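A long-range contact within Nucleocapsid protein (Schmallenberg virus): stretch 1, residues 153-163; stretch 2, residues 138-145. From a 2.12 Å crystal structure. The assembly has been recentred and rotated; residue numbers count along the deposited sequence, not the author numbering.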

ATOM      1  N   ASP B 153     -12.249  34.550  -8.076  1.00  8.89           N
ATOM      2  CA  ASP B 153     -12.262  35.990  -8.376  1.00 11.23           C
ATOM      3  C   ASP B 153     -10.933  36.678  -8.033  1.00 10.11           C
ATOM      4  O   ASP B 153     -10.384  37.428  -8.849  1.00 10.53           O
ATOM      5  CB  ASP B 153     -13.418  36.675  -7.627  1.00 15.40           C
ATOM      6  CG  ASP B 153     -13.490  38.179  -7.887  1.00 21.68           C
ATOM      7  OD1 ASP B 153     -12.577  38.917  -7.450  1.00 28.37           O
ATOM      8  OD2 ASP B 153     -14.475  38.631  -8.508  1.00 23.24           O
ATOM      9  N   ALA B 154     -10.433  36.414  -6.828  1.00  8.19           N
ATOM     10  CA  ALA B 154      -9.217  37.038  -6.321  1.00  6.61           C
ATOM     11  C   ALA B 154      -7.954  36.550  -7.027  1.00  6.54           C
ATOM     12  O   ALA B 154      -6.969  37.300  -7.126  1.00  6.93           O
ATOM     13  CB  ALA B 154      -9.096  36.804  -4.823  1.00  6.18           C
ATOM     14  N   PHE B 155      -7.968  35.304  -7.496  1.00  6.05           N
ATOM     15  CA  PHE B 155      -6.807  34.726  -8.169  1.00  6.07           C
ATOM     16  C   PHE B 155      -7.016  34.591  -9.677  1.00  6.51           C
ATOM     17  O   PHE B 155      -6.350  33.787 -10.330  1.00  6.67           O
ATOM     18  CB  PHE B 155      -6.437  33.374  -7.554  1.00  6.26           C
ATOM     19  CG  PHE B 155      -6.015  33.460  -6.109  1.00  7.06           C
ATOM     20  CD1 PHE B 155      -4.773  33.983  -5.760  1.00  7.21           C
ATOM     21  CD2 PHE B 155      -6.856  33.017  -5.101  1.00  7.57           C
ATOM     22  CE1 PHE B 155      -4.382  34.064  -4.430  1.00  7.37           C
ATOM     23  CE2 PHE B 155      -6.474  33.092  -3.770  1.00  8.24           C
ATOM     24  CZ  PHE B 155      -5.234  33.620  -3.433  1.00  7.72           C
ATOM     25  N   ASP B 156      -7.938  35.388 -10.218  1.00  7.99           N
ATOM     26  CA  ASP B 156      -8.134  35.498 -11.662  1.00  9.63           C
ATOM     27  C   ASP B 156      -8.144  34.126 -12.328  1.00  9.77           C
ATOM     28  O   ASP B 156      -7.367  33.866 -13.246  1.00 10.07           O
ATOM     29  CB  ASP B 156      -7.038  36.393 -12.266  1.00 11.47           C
ATOM     30  CG  ASP B 156      -7.136  37.835 -11.800  1.00 14.59           C
ATOM     31  OD1 ASP B 156      -8.259  38.387 -11.763  1.00 16.34           O
ATOM     32  OD2 ASP B 156      -6.083  38.427 -11.483  1.00 18.30           O
ATOM     33  N   PHE B 157      -9.004  33.248 -11.811  1.00 10.23           N
ATOM     34  CA  PHE B 157      -9.246  31.904 -12.360  1.00 10.98           C
ATOM     35  C   PHE B 157      -8.053  30.939 -12.379  1.00 11.23           C
ATOM     36  O   PHE B 157      -8.191  29.817 -12.854  1.00 12.30           O
ATOM     37  CB  PHE B 157      -9.844  32.001 -13.776  1.00 13.21           C
ATOM     38  CG  PHE B 157     -11.319  32.286 -13.797  1.00 16.20           C
ATOM     39  CD1 PHE B 157     -12.231  31.298 -13.453  1.00 19.57           C
ATOM     40  CD2 PHE B 157     -11.798  33.534 -14.180  1.00 17.25           C
ATOM     41  CE1 PHE B 157     -13.594  31.552 -13.475  1.00 22.16           C
ATOM     42  CE2 PHE B 157     -13.156  33.795 -14.205  1.00 19.58           C
ATOM     43  CZ  PHE B 157     -14.057  32.802 -13.851  1.00 22.66           C
ATOM     44  N   TYR B 158      -6.896  31.334 -11.856  1.00 11.95           N
ATOM     45  CA  TYR B 158      -5.701  30.493 -11.995  1.00 12.20           C
ATOM     46  C   TYR B 158      -5.815  29.099 -11.360  1.00  9.76           C
ATOM     47  O   TYR B 158      -5.382  28.122 -11.965  1.00 10.61           O
ATOM     48  CB  TYR B 158      -4.440  31.222 -11.504  1.00 14.09           C
ATOM     49  CG  TYR B 158      -3.910  32.192 -12.534  1.00 15.73           C
ATOM     50  CD1 TYR B 158      -3.507  31.739 -13.787  1.00 18.09           C
ATOM     51  CD2 TYR B 158      -3.839  33.555 -12.279  1.00 14.88           C
ATOM     52  CE1 TYR B 158      -3.034  32.613 -14.749  1.00 19.53           C
ATOM     53  CE2 TYR B 158      -3.365  34.436 -13.238  1.00 17.46           C
ATOM     54  CZ  TYR B 158      -2.962  33.958 -14.468  1.00 20.07           C
ATOM     55  OH  TYR B 158      -2.491  34.822 -15.424  1.00 23.87           O
ATOM     56  N   PRO B 159      -6.389  28.998 -10.145  1.00  5.97           N
ATOM     57  CA  PRO B 159      -6.481  27.680  -9.514  1.00  5.43           C
ATOM     58  C   PRO B 159      -7.322  26.682 -10.323  1.00  5.99           C
ATOM     59  O   PRO B 159      -7.011  25.499 -10.340  1.00  5.81           O
ATOM     60  CB  PRO B 159      -7.143  27.976  -8.161  1.00  5.07           C
ATOM     61  CG  PRO B 159      -6.862  29.411  -7.902  1.00  5.03           C
ATOM     62  CD  PRO B 159      -6.848  30.071  -9.247  1.00  5.22           C
ATOM     63  N   LEU B 160      -8.365  27.177 -10.983  1.00  7.04           N
ATOM     64  CA  LEU B 160      -9.197  26.362 -11.867  1.00  8.72           C
ATOM     65  C   LEU B 160      -8.409  25.774 -13.025  1.00 10.17           C
ATOM     66  O   LEU B 160      -8.460  24.568 -13.259  1.00 11.09           O
ATOM     67  CB  LEU B 160     -10.363  27.181 -12.425  1.00  9.67           C
ATOM     68  CG  LEU B 160     -11.168  26.513 -13.548  1.00 11.25           C
ATOM     69  CD1 LEU B 160     -11.778  25.198 -13.094  1.00 11.03           C
ATOM     70  CD2 LEU B 160     -12.238  27.467 -14.051  1.00 13.73           C
ATOM     71  N   VAL B 161      -7.695  26.632 -13.750  1.00 12.62           N
ATOM     72  CA  VAL B 161      -6.969  26.198 -14.946  1.00 13.58           C
ATOM     73  C   VAL B 161      -5.677  25.460 -14.585  1.00 13.61           C
ATOM     74  O   VAL B 161      -5.268  24.549 -15.303  1.00 14.66           O
ATOM     75  CB  VAL B 161      -6.702  27.357 -15.940  1.00 14.45           C
ATOM     76  CG1 VAL B 161      -8.009  28.040 -16.323  1.00 14.58           C
ATOM     77  CG2 VAL B 161      -5.704  28.373 -15.390  1.00 15.53           C
ATOM     78  N   ILE B 162      -5.044  25.837 -13.473  1.00 12.64           N
ATOM     79  CA  ILE B 162      -3.901  25.078 -12.937  1.00 11.05           C
ATOM     80  C   ILE B 162      -4.275  23.609 -12.702  1.00 12.08           C
ATOM     81  O   ILE B 162      -3.447  22.711 -12.871  1.00 11.93           O
ATOM     82  CB  ILE B 162      -3.374  25.684 -11.619  1.00 10.80           C
ATOM     83  CG1 ILE B 162      -2.592  26.978 -11.897  1.00 11.10           C
ATOM     84  CG2 ILE B 162      -2.463  24.695 -10.888  1.00 10.62           C
ATOM     85  CD1 ILE B 162      -2.296  27.811 -10.661  1.00 10.84           C
ATOM     86  N   GLU B 163      -5.518  23.374 -12.292  1.00 12.97           N
ATOM     87  CA  GLU B 163      -5.986  22.020 -12.030  1.00 13.98           C
ATOM     88  C   GLU B 163      -6.308  21.295 -13.333  1.00 12.98           C
ATOM     89  O   GLU B 163      -5.995  20.112 -13.479  1.00 13.24           O
ATOM     90  CB  GLU B 163      -7.201  22.041 -11.109  1.00 16.21           C
ATOM     91  CG  GLU B 163      -7.167  20.955 -10.050  1.00 20.66           C
ATOM     92  CD  GLU B 163      -7.510  21.481  -8.669  1.00 25.23           C
ATOM     93  OE1 GLU B 163      -6.573  21.826  -7.918  1.00 30.38           O
ATOM     94  OE2 GLU B 163      -8.712  21.557  -8.341  1.00 31.17           O
TER
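Stretch 2 138-145: YTMYLGFA

How does stretch 2 run relative to stretch 1? It starts as a helix at Tyr138 and passes into a type I beta turn from Leu142 to Ala145, whose Ala145 N to Leu142 O hydrogen bond measures 2.9 Å. Stretch 1 does the reverse: two beta turns come first, and then the helix from Tyr158 onward, with Phe157 at its N-cap position. The N-to-C directions of the two helices differ by 50°, with a signed crossing angle of -50°, and their axes come no nearer than 9.7 Å. The backbones themselves come much closer, at two places: Phe155 CA lies 4.8 Å from Thr139 CA, and Pro159 CA lies 5.1 Å from Gly143 CA.

What lets the chains come so close at Gly143? Its missing side chain leaves a hollow that stretch 1 fills. A CB built there in ideal geometry would point toward stretch 1, a tight 3.1 Å from Tyr158 CB and 3.7 Å from Pro159 CD, and it would also clash within its own stretch, 2.7 Å from Thr139 O. With only hydrogen at this position, Tyr158 CB has room. Beside it, Pro159 CG lies 3.5 Å from Gly143 O. Ile162 CD1 reaches the same carbonyl, 3.8 Å from Gly143 O.

Which bumps flank this hollow? Tyr158 and Ile162, one helical turn apart, both send their CA-to-CB bonds toward stretch 2. The Tyr158 ring lies over Met140, with one face covering its backbone and the start of its side chain: Tyr158 CD2 is 3.6 Å from Met140 CA, and Met140 CB stands 3.9 Å from the ring centroid of Tyr158, just 8° off the ring normal, a CH-pi contact. Met140 SD is farther off and oblique, 4.7 Å from the same Tyr158 centroid. At the ring's edge, Tyr158 CE2 comes within 3.1 Å of Thr139 OG1, a close approach with no hydrogen bond. Ile162 meets an aromatic from the other stretch: although Phe144 points its CA-to-CB bond away, its ring comes back, and Ile162 CD1 sits 3.6 Å from the Phe144 centroid, 4° off the normal and so almost directly over the face.

How do the turns of stretch 1 fit the helix of stretch 2? The Phe155 ring lies obliquely beside Thr139 O, Gly143 N and Leu142 CB, with Phe155 CE1 3.7 Å from Leu142 CB and Phe155 CD1 3.8 Å from Thr139 O. Thr139 O is the acceptor of a weak hydrogen bond from Gly143 N, at 3.0 Å, within stretch 2. The Thr139 methyl fits beside the first turn, where Thr139 CG2 is 3.5 Å from Asp156 OD2 and 4.1 Å from Ala154 O. No hydrogen bond crosses between the stretches; the 503 Å² they bury, both sides summed, is covered by van der Waals and CH-pi contacts.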

ATOM      1  N   TYR B 138       1.607  37.902  -8.792  1.00 10.68           N
ATOM      2  CA  TYR B 138       1.136  37.361  -7.515  1.00  9.27           C
ATOM      3  C   TYR B 138      -0.076  36.429  -7.651  1.00  7.72           C
ATOM      4  O   TYR B 138      -0.177  35.458  -6.910  1.00  7.28           O
ATOM      5  CB  TYR B 138       0.851  38.492  -6.512  1.00  9.96           C
ATOM      6  CG  TYR B 138      -0.412  39.277  -6.785  1.00 10.78           C
ATOM      7  CD1 TYR B 138      -0.505  40.134  -7.881  1.00 12.54           C
ATOM      8  CD2 TYR B 138      -1.516  39.163  -5.949  1.00 11.06           C
ATOM      9  CE1 TYR B 138      -1.665  40.843  -8.139  1.00 14.82           C
ATOM     10  CE2 TYR B 138      -2.679  39.869  -6.198  1.00 12.60           C
ATOM     11  CZ  TYR B 138      -2.750  40.708  -7.291  1.00 15.61           C
ATOM     12  OH  TYR B 138      -3.907  41.416  -7.537  1.00 19.56           O
ATOM     13  N   THR B 139      -0.969  36.698  -8.604  1.00  7.06           N
ATOM     14  CA  THR B 139      -2.201  35.913  -8.727  1.00  7.25           C
ATOM     15  C   THR B 139      -1.934  34.493  -9.230  1.00  6.77           C
ATOM     16  O   THR B 139      -2.569  33.552  -8.775  1.00  6.87           O
ATOM     17  CB  THR B 139      -3.272  36.585  -9.622  1.00  8.86           C
ATOM     18  OG1 THR B 139      -2.869  36.544 -10.995  1.00 10.15           O
ATOM     19  CG2 THR B 139      -3.516  38.017  -9.205  1.00  9.67           C
ATOM     20  N   MET B 140      -0.987  34.338 -10.151  1.00  7.11           N
ATOM     21  CA  MET B 140      -0.653  33.010 -10.672  1.00  7.38           C
ATOM     22  C   MET B 140       0.131  32.198  -9.649  1.00  6.70           C
ATOM     23  O   MET B 140      -0.185  31.026  -9.397  1.00  7.49           O
ATOM     24  CB  MET B 140       0.153  33.113 -11.970  1.00  9.33           C
ATOM     25  CG  MET B 140       0.226  31.782 -12.701  1.00 12.51           C
ATOM     26  SD  MET B 140       1.007  31.847 -14.321  1.00 17.18           S
ATOM     27  CE  MET B 140       1.477  30.129 -14.456  1.00 19.74           C
ATOM     28  N   TYR B 141       1.146  32.836  -9.068  1.00  5.65           N
ATOM     29  CA  TYR B 141       2.044  32.211  -8.101  1.00  5.12           C
ATOM     30  C   TYR B 141       1.318  31.772  -6.833  1.00  4.92           C
ATOM     31  O   TYR B 141       1.530  30.669  -6.342  1.00  4.71           O
ATOM     32  CB  TYR B 141       3.176  33.184  -7.733  1.00  5.11           C
ATOM     33  CG  TYR B 141       4.271  32.578  -6.886  1.00  5.00           C
ATOM     34  CD1 TYR B 141       5.231  31.748  -7.448  1.00  4.98           C
ATOM     35  CD2 TYR B 141       4.353  32.838  -5.520  1.00  5.03           C
ATOM     36  CE1 TYR B 141       6.237  31.187  -6.682  1.00  4.99           C
ATOM     37  CE2 TYR B 141       5.362  32.287  -4.744  1.00  5.07           C
ATOM     38  CZ  TYR B 141       6.299  31.462  -5.332  1.00  5.12           C
ATOM     39  OH  TYR B 141       7.301  30.907  -4.561  1.00  5.72           O
ATOM     40  N   LEU B 142       0.481  32.648  -6.294  1.00  4.93           N
ATOM     41  CA  LEU B 142      -0.268  32.322  -5.090  1.00  4.95           C
ATOM     42  C   LEU B 142      -1.461  31.443  -5.425  1.00  5.06           C
ATOM     43  O   LEU B 142      -1.944  30.710  -4.568  1.00  5.13           O
ATOM     44  CB  LEU B 142      -0.742  33.586  -4.381  1.00  4.95           C
ATOM     45  CG  LEU B 142       0.342  34.519  -3.849  1.00  4.91           C
ATOM     46  CD1 LEU B 142      -0.319  35.787  -3.354  1.00  4.92           C
ATOM     47  CD2 LEU B 142       1.158  33.873  -2.739  1.00  4.94           C
ATOM     48  N   GLY B 143      -1.922  31.516  -6.670  1.00  5.26           N
ATOM     49  CA  GLY B 143      -2.986  30.637  -7.167  1.00  5.50           C
ATOM     50  C   GLY B 143      -2.673  29.154  -7.064  1.00  5.58           C
ATOM     51  O   GLY B 143      -3.582  28.322  -7.129  1.00  6.82           O
ATOM     52  N   PHE B 144      -1.395  28.822  -6.910  1.00  5.31           N
ATOM     53  CA  PHE B 144      -0.959  27.440  -6.706  1.00  5.11           C
ATOM     54  C   PHE B 144      -1.209  26.922  -5.286  1.00  5.08           C
ATOM     55  O   PHE B 144      -1.101  25.717  -5.043  1.00  5.46           O
ATOM     56  CB  PHE B 144       0.537  27.299  -7.032  1.00  5.32           C
ATOM     57  CG  PHE B 144       0.827  27.056  -8.488  1.00  6.15           C
ATOM     58  CD1 PHE B 144       0.685  25.784  -9.035  1.00  7.02           C
ATOM     59  CD2 PHE B 144       1.261  28.087  -9.311  1.00  6.72           C
ATOM     60  CE1 PHE B 144       0.958  25.552 -10.371  1.00  7.85           C
ATOM     61  CE2 PHE B 144       1.532  27.858 -10.651  1.00  7.99           C
ATOM     62  CZ  PHE B 144       1.377  26.588 -11.182  1.00  8.46           C
ATOM     63  N   ALA B 145      -1.528  27.808  -4.343  1.00  4.94           N
ATOM     64  CA  ALA B 145      -1.733  27.386  -2.958  1.00  4.91           C
ATOM     65  C   ALA B 145      -2.948  26.462  -2.821  1.00  4.89           C
ATOM     66  O   ALA B 145      -3.967  26.674  -3.477  1.00  4.95           O
ATOM     67  CB  ALA B 145      -1.900  28.590  -2.051  1.00  4.90           C
TER